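Local coordinates for protein Bis(5'-nucleosyl)-tetraphosphatase [asymmetrical] (Caenorhabditis elegans, PDB 1KTG) that asymmetrically hydrolyses diadenosine tetraphosphate to AMP and ATP, using divalent metal ions as cofactors, at residues K54-I59 and S101-N106; T65-C70 and Y87-L92; C110-A115 and L127-S132. All coordinates share one frame; numbering follows the deposited sequence.

Contact 1: residues K54-I59 and S101-N106; sequences KEEANI and SHEHQN. With MG (magnesium ion), chain I; MG (magnesium ion), chain F; MG (magnesium ion), chain H; OH (hydroxide ion), chain D.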
loop_
_atom_site.group_PDB
_atom_site.type_symbol
_atom_site.label_atom_id
_atom_site.label_comp_id
_atom_site.label_asym_id
_atom_site.label_seq_id
_atom_site.Cartn_x
_atom_site.Cartn_y
_atom_site.Cartn_z
ATOM N N LYS A 54 -3.158 5.485 -8.127
ATOM C CA LYS A 54 -2.891 6.409 -9.220
ATOM C C LYS A 54 -2.735 7.819 -8.670
ATOM O O LYS A 54 -1.807 8.537 -9.037
ATOM C CB LYS A 54 -4.019 6.358 -10.259
ATOM N N GLU A 55 -3.619 8.201 -7.753
ATOM C CA GLU A 55 -3.599 9.546 -7.179
ATOM C C GLU A 55 -2.382 9.833 -6.315
ATOM O O GLU A 55 -1.806 10.919 -6.404
ATOM C CB GLU A 55 -4.849 9.792 -6.319
ATOM C CG GLU A 55 -6.132 10.025 -7.102
ATOM C CD GLU A 55 -7.355 10.161 -6.211
ATOM O OE1 GLU A 55 -7.199 10.199 -4.974
ATOM O OE2 GLU A 55 -8.480 10.209 -6.740
ATOM N N GLU A 56 -2.011 8.879 -5.467
ATOM C CA GLU A 56 -0.974 9.125 -4.468
ATOM C C GLU A 56 0.453 8.841 -4.929
ATOM O O GLU A 56 1.406 9.437 -4.413
ATOM C CB GLU A 56 -1.289 8.340 -3.190
ATOM C CG GLU A 56 -2.622 8.740 -2.567
ATOM C CD GLU A 56 -2.927 8.024 -1.268
ATOM O OE1 GLU A 56 -2.196 7.077 -0.891
ATOM O OE2 GLU A 56 -3.900 8.435 -0.597
ATOM N N ALA A 57 0.613 7.920 -5.877
ATOM C CA ALA A 57 1.956 7.540 -6.315
ATOM C C ALA A 57 2.168 7.673 -7.818
ATOM O O ALA A 57 3.273 7.452 -8.305
ATOM C CB ALA A 57 2.260 6.140 -5.864
ATOM N N ASN A 58 1.114 8.030 -8.544
ATOM C CA ASN A 58 1.176 8.198 -9.994
ATOM C C ASN A 58 1.514 6.885 -10.706
ATOM O O ASN A 58 2.197 6.882 -11.730
ATOM C CB ASN A 58 2.171 9.297 -10.378
ATOM C CG ASN A 58 1.834 9.964 -11.693
ATOM O OD1 ASN A 58 2.705 10.533 -12.345
ATOM N ND2 ASN A 58 0.571 9.920 -12.083
ATOM N N ILE A 59 1.030 5.780 -10.134
ATOM C CA ILE A 59 1.170 4.456 -10.727
ATOM C C ILE A 59 -0.216 4.009 -11.201
ATOM O O ILE A 59 -1.174 3.956 -10.406
ATOM C CB ILE A 59 1.729 3.459 -9.718
ATOM C CG1 ILE A 59 3.151 3.856 -9.325
ATOM C CG2 ILE A 59 1.716 2.056 -10.301
ATOM C CD1 ILE A 59 3.703 3.119 -8.113
ATOM N N SER A 101 1.374 13.403 -4.454
ATOM C CA SER A 101 0.339 14.416 -4.453
ATOM C C SER A 101 0.480 15.182 -3.137
ATOM O O SER A 101 1.379 14.895 -2.354
ATOM C CB SER A 101 -1.032 13.751 -4.529
ATOM O OG SER A 101 -1.334 13.106 -3.308
ATOM N N HIS A 102 -0.412 16.134 -2.873
ATOM C CA HIS A 102 -0.333 16.913 -1.640
ATOM C C HIS A 102 -0.517 16.072 -0.380
ATOM O O HIS A 102 -0.166 16.523 0.704
ATOM C CB HIS A 102 -1.356 18.049 -1.632
ATOM C CG HIS A 102 -2.777 17.586 -1.585
ATOM N ND1 HIS A 102 -3.394 17.186 -0.417
ATOM C CD2 HIS A 102 -3.714 17.488 -2.558
ATOM C CE1 HIS A 102 -4.640 16.837 -0.678
ATOM N NE2 HIS A 102 -4.863 17.019 -1.968
ATOM N N GLU A 103 -1.040 14.853 -0.524
ATOM C CA GLU A 103 -1.277 13.981 0.636
ATOM C C GLU A 103 -0.012 13.347 1.236
ATOM O O GLU A 103 -0.052 12.841 2.357
ATOM C CB GLU A 103 -2.321 12.913 0.298
ATOM C CG GLU A 103 -3.711 13.511 0.127
ATOM C CD GLU A 103 -4.821 12.496 -0.029
ATOM O OE1 GLU A 103 -4.545 11.301 -0.284
ATOM O OE2 GLU A 103 -5.983 12.917 0.103
ATOM N N HIS A 104 1.102 13.390 0.498
ATOM C CA HIS A 104 2.359 12.799 0.951
ATOM C C HIS A 104 3.563 13.698 0.711
ATOM O O HIS A 104 3.548 14.559 -0.177
ATOM C CB HIS A 104 2.546 11.406 0.338
ATOM C CG HIS A 104 1.435 10.482 0.709
ATOM N ND1 HIS A 104 0.249 10.446 0.010
ATOM C CD2 HIS A 104 1.277 9.649 1.766
ATOM C CE1 HIS A 104 -0.577 9.603 0.600
ATOM N NE2 HIS A 104 0.018 9.109 1.669
ATOM N N GLN A 105 4.594 13.505 1.535
ATOM C CA GLN A 105 5.757 14.381 1.508
ATOM C C GLN A 105 7.055 13.653 1.183
ATOM O O GLN A 105 8.088 14.295 1.002
ATOM C CB GLN A 105 5.892 15.119 2.845
ATOM C CG GLN A 105 6.065 14.208 4.072
ATOM C CD GLN A 105 6.291 14.998 5.347
ATOM O OE1 GLN A 105 7.137 14.645 6.166
ATOM N NE2 GLN A 105 5.543 16.079 5.510
ATOM N N ASN A 106 7.009 12.324 1.115
ATOM C CA ASN A 106 8.201 11.539 0.782
ATOM C C ASN A 106 7.801 10.089 0.539
ATOM O O ASN A 106 6.657 9.712 0.772
ATOM C CB ASN A 106 9.204 11.611 1.944
ATOM C CG ASN A 106 10.649 11.268 1.529
ATOM O OD1 ASN A 106 11.528 11.144 2.381
ATOM N ND2 ASN A 106 10.894 11.146 0.232
HETATM MG MG MG I . -5.613 9.558 -1.020
HETATM MG MG MG F . -4.378 7.859 1.327
HETATM MG MG MG H . -7.841 12.023 0.242
HETATM O O OH D . -7.450 10.686 -1.184
HETATM O O HOH W 1 -2.519 6.965 1.842
HETATM O O HOH W 2 0.454 11.364 -2.576
HETATM O O HOH W 3 -3.621 9.766 1.922
HETATM O O HOH W 4 -4.960 7.548 3.323
HETATM O O HOH W 5 -9.941 11.207 0.125
HETATM O O HOH W 6 -8.460 13.509 1.668
HETATM O O HOH W 7 -8.417 13.469 -1.399
#

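Contact 2: residues T65-C70 and Y87-L92; sequences TIHEDC and YWLAKL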
loop_
_atom_site.group_PDB
_atom_site.type_symbol
_atom_site.label_atom_id
_atom_site.label_comp_id
_atom_site.label_asym_id
_atom_site.label_seq_id
_atom_site.Cartn_x
_atom_site.Cartn_y
_atom_site.Cartn_z
ATOM N N THR A 65 0.991 -5.572 -11.954
ATOM C CA THR A 65 0.455 -6.927 -11.986
ATOM C C THR A 65 -0.117 -7.150 -10.588
ATOM O O THR A 65 0.629 -7.391 -9.631
ATOM C CB THR A 65 1.538 -7.982 -12.282
ATOM O OG1 THR A 65 2.038 -7.814 -13.614
ATOM C CG2 THR A 65 0.929 -9.378 -12.310
ATOM N N ILE A 66 -1.432 -7.036 -10.459
ATOM C CA ILE A 66 -2.078 -7.158 -9.155
ATOM C C ILE A 66 -2.398 -8.616 -8.888
ATOM O O ILE A 66 -3.006 -9.285 -9.714
ATOM C CB ILE A 66 -3.364 -6.316 -9.097
ATOM C CG1 ILE A 66 -3.045 -4.855 -9.397
ATOM C CG2 ILE A 66 -3.986 -6.435 -7.714
ATOM C CD1 ILE A 66 -4.238 -3.942 -9.436
ATOM N N HIS A 67 -1.957 -9.110 -7.742
ATOM C CA HIS A 67 -2.185 -10.500 -7.362
ATOM C C HIS A 67 -3.517 -10.601 -6.636
ATOM O O HIS A 67 -3.589 -10.368 -5.437
ATOM C CB HIS A 67 -1.060 -10.974 -6.455
ATOM C CG HIS A 67 0.301 -10.816 -7.056
ATOM N ND1 HIS A 67 0.622 -11.293 -8.309
ATOM C CD2 HIS A 67 1.419 -10.222 -6.581
ATOM C CE1 HIS A 67 1.883 -11.001 -8.576
ATOM N NE2 HIS A 67 2.388 -10.351 -7.542
ATOM N N GLU A 68 -4.567 -10.957 -7.363
ATOM C CA GLU A 68 -5.915 -11.001 -6.782
ATOM C C GLU A 68 -6.076 -12.005 -5.655
ATOM O O GLU A 68 -6.956 -11.841 -4.804
ATOM C CB GLU A 68 -6.951 -11.248 -7.874
ATOM C CG GLU A 68 -6.781 -10.255 -9.000
ATOM C CD GLU A 68 -7.939 -10.204 -9.964
ATOM O OE1 GLU A 68 -9.005 -10.811 -9.683
ATOM O OE2 GLU A 68 -7.767 -9.531 -11.007
ATOM N N ASP A 69 -5.220 -13.028 -5.634
ATOM C CA ASP A 69 -5.270 -14.044 -4.585
ATOM C C ASP A 69 -4.429 -13.689 -3.372
ATOM O O ASP A 69 -4.191 -14.552 -2.521
ATOM C CB ASP A 69 -4.764 -15.383 -5.115
ATOM N N CYS A 70 -3.939 -12.454 -3.300
ATOM C CA CYS A 70 -3.163 -12.048 -2.139
ATOM C C CYS A 70 -3.702 -10.731 -1.611
ATOM O O CYS A 70 -3.341 -9.652 -2.085
ATOM C CB CYS A 70 -1.680 -11.945 -2.457
ATOM S SG CYS A 70 -0.664 -11.533 -1.022
ATOM N N TYR A 87 -6.071 -4.343 1.482
ATOM C CA TYR A 87 -4.912 -4.250 0.587
ATOM C C TYR A 87 -4.761 -5.498 -0.278
ATOM O O TYR A 87 -4.910 -6.616 0.207
ATOM C CB TYR A 87 -3.605 -4.163 1.396
ATOM C CG TYR A 87 -3.371 -2.865 2.125
ATOM C CD1 TYR A 87 -3.684 -2.737 3.470
ATOM C CD2 TYR A 87 -2.795 -1.788 1.480
ATOM C CE1 TYR A 87 -3.457 -1.557 4.142
ATOM C CE2 TYR A 87 -2.556 -0.608 2.144
ATOM C CZ TYR A 87 -2.891 -0.493 3.468
ATOM O OH TYR A 87 -2.645 0.688 4.126
ATOM N N TRP A 88 -4.432 -5.274 -1.545
ATOM C CA TRP A 88 -3.995 -6.323 -2.458
ATOM C C TRP A 88 -2.503 -6.114 -2.748
ATOM O O TRP A 88 -2.026 -4.989 -2.781
ATOM C CB TRP A 88 -4.735 -6.241 -3.788
ATOM C CG TRP A 88 -6.119 -6.797 -3.840
ATOM C CD1 TRP A 88 -6.491 -8.065 -4.220
ATOM C CD2 TRP A 88 -7.335 -6.083 -3.607
ATOM N NE1 TRP A 88 -7.856 -8.187 -4.190
ATOM C CE2 TRP A 88 -8.401 -6.985 -3.815
ATOM C CE3 TRP A 88 -7.636 -4.775 -3.210
ATOM C CZ2 TRP A 88 -9.737 -6.613 -3.659
ATOM C CZ3 TRP A 88 -8.961 -4.412 -3.062
ATOM C CH2 TRP A 88 -9.992 -5.329 -3.281
ATOM N N LEU A 89 -1.770 -7.207 -2.952
ATOM C CA LEU A 89 -0.355 -7.145 -3.325
ATOM C C LEU A 89 -0.263 -6.880 -4.841
ATOM O O LEU A 89 -1.011 -7.443 -5.614
ATOM C CB LEU A 89 0.336 -8.462 -2.944
ATOM C CG LEU A 89 1.845 -8.562 -3.174
ATOM C CD1 LEU A 89 2.614 -7.578 -2.293
ATOM C CD2 LEU A 89 2.341 -9.981 -2.958
ATOM N N ALA A 90 0.650 -6.012 -5.263
ATOM C CA ALA A 90 0.758 -5.651 -6.669
ATOM C C ALA A 90 2.201 -5.370 -7.061
ATOM O O ALA A 90 2.889 -4.584 -6.405
ATOM C CB ALA A 90 -0.099 -4.437 -6.950
ATOM N N LYS A 91 2.646 -5.995 -8.142
ATOM C CA LYS A 91 4.006 -5.820 -8.612
ATOM C C LYS A 91 4.111 -4.669 -9.598
ATOM O O LYS A 91 3.377 -4.625 -10.576
ATOM C CB LYS A 91 4.497 -7.075 -9.307
ATOM C CG LYS A 91 5.915 -6.975 -9.835
ATOM C CD LYS A 91 6.421 -8.302 -10.362
ATOM C CE LYS A 91 7.866 -8.205 -10.812
ATOM N NZ LYS A 91 8.369 -9.530 -11.270
ATOM N N LEU A 92 5.026 -3.744 -9.327
ATOM C CA LEU A 92 5.361 -2.694 -10.283
ATOM C C LEU A 92 6.339 -3.331 -11.262
ATOM O O LEU A 92 7.491 -3.552 -10.932
ATOM C CB LEU A 92 5.990 -1.497 -9.582
ATOM C CG LEU A 92 6.292 -0.289 -10.479
ATOM C CD1 LEU A 92 5.009 0.340 -11.000
ATOM C CD2 LEU A 92 7.115 0.732 -9.701
HETATM O O HOH W 8 -9.298 -10.684 -4.823
#

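Contact 3: residues C110-A115 and L127-S132; sequences CELEDA and LLRKFS. With MG (magnesium ion), chain E.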
loop_
_atom_site.group_PDB
_atom_site.type_symbol
_atom_site.label_atom_id
_atom_site.label_comp_id
_atom_site.label_asym_id
_atom_site.label_seq_id
_atom_site.Cartn_x
_atom_site.Cartn_y
_atom_site.Cartn_z
ATOM N N CYS A 110 11.439 -0.026 0.308
ATOM C CA CYS A 110 11.967 -0.695 1.487
ATOM C C CYS A 110 11.972 -2.211 1.439
ATOM O O CYS A 110 10.966 -2.819 1.100
ATOM C CB CYS A 110 11.121 -0.322 2.706
ATOM S SG CYS A 110 10.686 1.425 2.853
ATOM N N GLU A 111 13.106 -2.797 1.821
ATOM C CA GLU A 111 13.191 -4.232 2.047
ATOM C C GLU A 111 12.270 -4.582 3.232
ATOM O O GLU A 111 11.949 -3.731 4.063
ATOM C CB GLU A 111 14.630 -4.665 2.310
ATOM C CG GLU A 111 15.502 -4.592 1.073
ATOM C CD GLU A 111 16.921 -5.074 1.329
ATOM O OE1 GLU A 111 17.082 -6.034 2.107
ATOM O OE2 GLU A 111 17.862 -4.507 0.735
ATOM N N LEU A 112 11.828 -5.829 3.291
ATOM C CA LEU A 112 10.831 -6.251 4.275
ATOM C C LEU A 112 11.011 -5.745 5.714
ATOM O O LEU A 112 10.093 -5.192 6.303
ATOM C CB LEU A 112 10.748 -7.772 4.300
ATOM C CG LEU A 112 9.794 -8.325 5.361
ATOM C CD1 LEU A 112 8.355 -7.920 5.067
ATOM C CD2 LEU A 112 9.928 -9.825 5.431
ATOM N N GLU A 113 12.180 -5.964 6.296
ATOM C CA GLU A 113 12.363 -5.598 7.693
ATOM C C GLU A 113 12.305 -4.090 7.913
ATOM O O GLU A 113 11.739 -3.618 8.901
ATOM C CB GLU A 113 13.657 -6.188 8.218
ATOM C CG GLU A 113 13.636 -7.718 8.242
ATOM C CD GLU A 113 12.524 -8.307 9.105
ATOM O OE1 GLU A 113 12.050 -7.639 10.056
ATOM O OE2 GLU A 113 12.123 -9.459 8.831
ATOM N N ASP A 114 12.876 -3.347 6.974
ATOM C CA ASP A 114 12.882 -1.894 7.020
ATOM C C ASP A 114 11.461 -1.370 6.840
ATOM O O ASP A 114 11.030 -0.418 7.519
ATOM C CB ASP A 114 13.785 -1.364 5.904
ATOM C CG ASP A 114 13.988 0.123 5.973
ATOM O OD1 ASP A 114 13.919 0.789 4.906
ATOM O OD2 ASP A 114 14.230 0.715 7.044
ATOM N N ALA A 115 10.729 -1.994 5.924
ATOM C CA ALA A 115 9.350 -1.610 5.690
ATOM C C ALA A 115 8.531 -1.790 6.964
ATOM O O ALA A 115 7.709 -0.934 7.314
ATOM C CB ALA A 115 8.754 -2.416 4.542
ATOM N N LEU A 127 0.961 -8.136 8.086
ATOM C CA LEU A 127 0.441 -8.160 6.724
ATOM C C LEU A 127 1.601 -8.237 5.724
ATOM O O LEU A 127 1.599 -9.061 4.806
ATOM C CB LEU A 127 -0.424 -6.917 6.476
ATOM C CG LEU A 127 -1.106 -6.798 5.114
ATOM C CD1 LEU A 127 -2.388 -5.965 5.228
ATOM C CD2 LEU A 127 -0.167 -6.172 4.106
ATOM N N LEU A 128 2.613 -7.401 5.921
ATOM C CA LEU A 128 3.774 -7.402 5.037
ATOM C C LEU A 128 4.486 -8.763 5.081
ATOM O O LEU A 128 4.927 -9.266 4.050
ATOM C CB LEU A 128 4.740 -6.259 5.410
ATOM C CG LEU A 128 4.234 -4.832 5.154
ATOM C CD1 LEU A 128 5.166 -3.801 5.781
ATOM C CD2 LEU A 128 4.054 -4.563 3.688
ATOM N N ARG A 129 4.575 -9.374 6.263
ATOM C CA ARG A 129 5.197 -10.693 6.370
ATOM C C ARG A 129 4.391 -11.718 5.576
ATOM O O ARG A 129 4.958 -12.558 4.874
ATOM C CB ARG A 129 5.321 -11.135 7.834
ATOM C CG ARG A 129 6.331 -10.316 8.612
ATOM C CD ARG A 129 6.685 -10.844 9.976
ATOM N NE ARG A 129 7.620 -9.948 10.657
ATOM C CZ ARG A 129 8.933 -9.878 10.415
ATOM N NH1 ARG A 129 9.679 -9.019 11.097
ATOM N NH2 ARG A 129 9.514 -10.664 9.510
ATOM N N LYS A 130 3.068 -11.627 5.674
ATOM C CA LYS A 130 2.172 -12.538 4.967
ATOM C C LYS A 130 2.353 -12.410 3.464
ATOM O O LYS A 130 2.460 -13.408 2.741
ATOM C CB LYS A 130 0.726 -12.226 5.340
ATOM N N PHE A 131 2.393 -11.165 3.005
ATOM C CA PHE A 131 2.564 -10.855 1.599
ATOM C C PHE A 131 3.936 -11.298 1.102
ATOM O O PHE A 131 4.055 -11.803 -0.007
ATOM C CB PHE A 131 2.350 -9.363 1.374
ATOM C CG PHE A 131 0.893 -8.960 1.353
ATOM C CD1 PHE A 131 0.505 -7.749 0.807
ATOM C CD2 PHE A 131 -0.088 -9.807 1.868
ATOM C CE1 PHE A 131 -0.846 -7.382 0.753
ATOM C CE2 PHE A 131 -1.443 -9.441 1.827
ATOM C CZ PHE A 131 -1.817 -8.233 1.277
ATOM N N SER A 132 4.960 -11.121 1.928
ATOM C CA SER A 132 6.314 -11.576 1.593
ATOM C C SER A 132 6.336 -13.097 1.472
ATOM O O SER A 132 6.986 -13.650 0.581
ATOM C CB SER A 132 7.320 -11.091 2.652
ATOM O OG SER A 132 8.613 -11.660 2.469
HETATM MG MG MG E . 18.388 -2.996 -0.553
HETATM O O HOH W 9 17.355 -3.867 -2.270
HETATM O O HOH W 10 16.591 -1.826 -0.344
#

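Contact 1: residues K54-I59 and S101-N106
Glu56 and Glu103 bring their carboxylates together on a shared magnesium ion, consistent with their close approach of 3.0 Å (Glu56 OE2 to Glu103 OE1), where the ion would probably offset the repulsion between them. Glu56 OE2 bridges two magnesium ions, each at 2.1 Å, while Glu103 spreads its two oxygens: OE1 joins Glu56 on the shared ion, and OE2 binds a third magnesium. A hydroxide links that third ion to the shared one. Both glutamates have CG anti to the carbonyl carbon, and the extended chi2 of Glu56 (-177°) carries CD toward the ions.

The other oxygen of Glu56 turns to His104. Glu56 OE1 lies 3.4 Å from His104 CE1, an oblique approach with the carboxylate and ring planes 58° apart, and no direct hydrogen bond joins the two side chains. Water 1, itself a ligand of a magnesium ion, donates to Glu56 OE1 and accepts a weak bond from His104 NE2. Water 2 ties the backbones and the ring together: it donates to Glu56 O at 2.8 Å, accepts from Ser101 N at 2.9 Å and also bonds His104 ND1. The imidazole thus has a water at each nitrogen, which should limit its rotation.

Glu52 OE1 and the carbonyl oxygen of Lys36 also bind magnesium here, and Glu55 turns its carboxylate to Arg51. This is the magnesium cluster of the Nudix hydrolase, with Glu55 and Glu103 in the hydroxide pocket. The contact sets the end of Nudix-box helix 45-57 against the turn entering strand 104-110, with Glu56 and His104 both resting on Leu23 of strand 17-25.

Contact 2: residues T65-C70 and Y87-L92
Thr65 and Lys91 form a hydrogen-bonded antiparallel pair through two nearly straight bonds. Thr65 N donates to Lys91 O at 2.9 Å, within the carbonyl plane, whereas Lys91 N reaches Thr65 O from 39° above that carbonyl's plane. His67 N then donates to Leu89 O, and Leu89 N to Cys70 O at 3.0 Å with an N-H...O angle of 161°. The partners of Leu89 are therefore three residues apart: the type I turn from His67 to Cys70 interrupts the regular pairing, and Cys70 resumes it. Two CA-H...O contacts reinforce the backbone pairing, one from Ala90 CA to Thr65 O and one from Trp88 CA to Cys70 O.

At the turn, the Trp88 indole presents its edge to the carbonyls of His67 and Glu68. Water 8 links the indole to the turn, accepting from Trp88 NE1 at 3.0 Å and donating to Glu68 O.

The packing divides between the two faces of the sheet. On one, Ile66 CG1 meets Ala90 CB at 3.9 Å while its CG2 branch lies against Trp88 CB; Trp46 of helix 45-57 packs on this side, edge-to-face with the Trp88 ring. On the other, Leu89 has CG anti to its backbone N (chi1 -176°), and CD2 beyond it lies 3.7 Å from His67 CD2. Cys70 SG packs on Leu89 CB at 3.8 Å. The His67 ring has Thr65 O over the centre of one face, and its NE2 is hydrogen-bonded to Tyr11.

This is an antiparallel beta hairpin, strands 64-78 and 81-92, with the type I turn interrupting its first strand. Strand 81-92 also pairs in parallel with strand 3-14, which joins the hairpin to the mixed sheet of the Nudix fold.

Contact 3: residues C110-A115 and L127-S132
Leu112, which contributes the largest buried area here, sends its two methyl branches to different parts of helix 122-137. Leu112 CD1 lies 4.0 Å from Leu128 CB and also approaches the Leu128 carbonyl oxygen. Leu112 CD2 lies 3.7 Å from Ser132 OG, one helical turn further along. CG stands anti to the backbone N, and the fork beyond it spans the residues at both positions. An alanine at Leu112 would probably leave Leu128 CB and the Ser132 side chain without their apolar neighbours and open a gap between the helices.

Arg129 is next in buried area and supplies the polar part of the contact. Its guanidinium grips Glu113 end-on with two nitrogens, one for each carboxylate oxygen: Arg129 NH1 to Glu113 OE1 at 2.9 Å and Arg129 NH2 to Glu113 OE2 at 3.0 Å. The N-H...O angles are 139° and 149°, so neither bond is straight, and the carboxylate and guanidinium planes are 36° apart. Both oxygens are met on the syn side. Glu113 points its CB away from the other helix, and the bend at chi2 turns CD aside before the carboxylate meets the arginine.

Leu128 adds the inner part of the packing, its CD1 touching Ala115 CB at 4.0 Å. Its side chain also rests on Val9 of strand 3-14, placing this edge of the interface against the sheet. The contact is plain helix-to-helix packing, an apolar seam with a bidentate salt bridge at its exposed side, and joins the start of helix 112-119 to the C-terminal helix 122-137 of the Nudix domain.

From the N terminus, the chain first enters contact 1 at residues 54-59, late in helix 45-57, and returns to close that loop at 101-106. The hairpin pairing of contact 2, between 65-70 and 87-92, falls wholly within this interval. Contact 3 follows in series, closing a short, mostly helical loop from 110-115 to 127-132. No contacts cross. Ile59 packs on Leu92, linking contacts 1 and 2, while Phe131 packs against Cys70 and Leu89, linking contacts 2 and 3. Contacts 1 and 3 lie on opposite sides of the chain's centre, and strand 104-110 runs from the first toward helix 112-119 of the second.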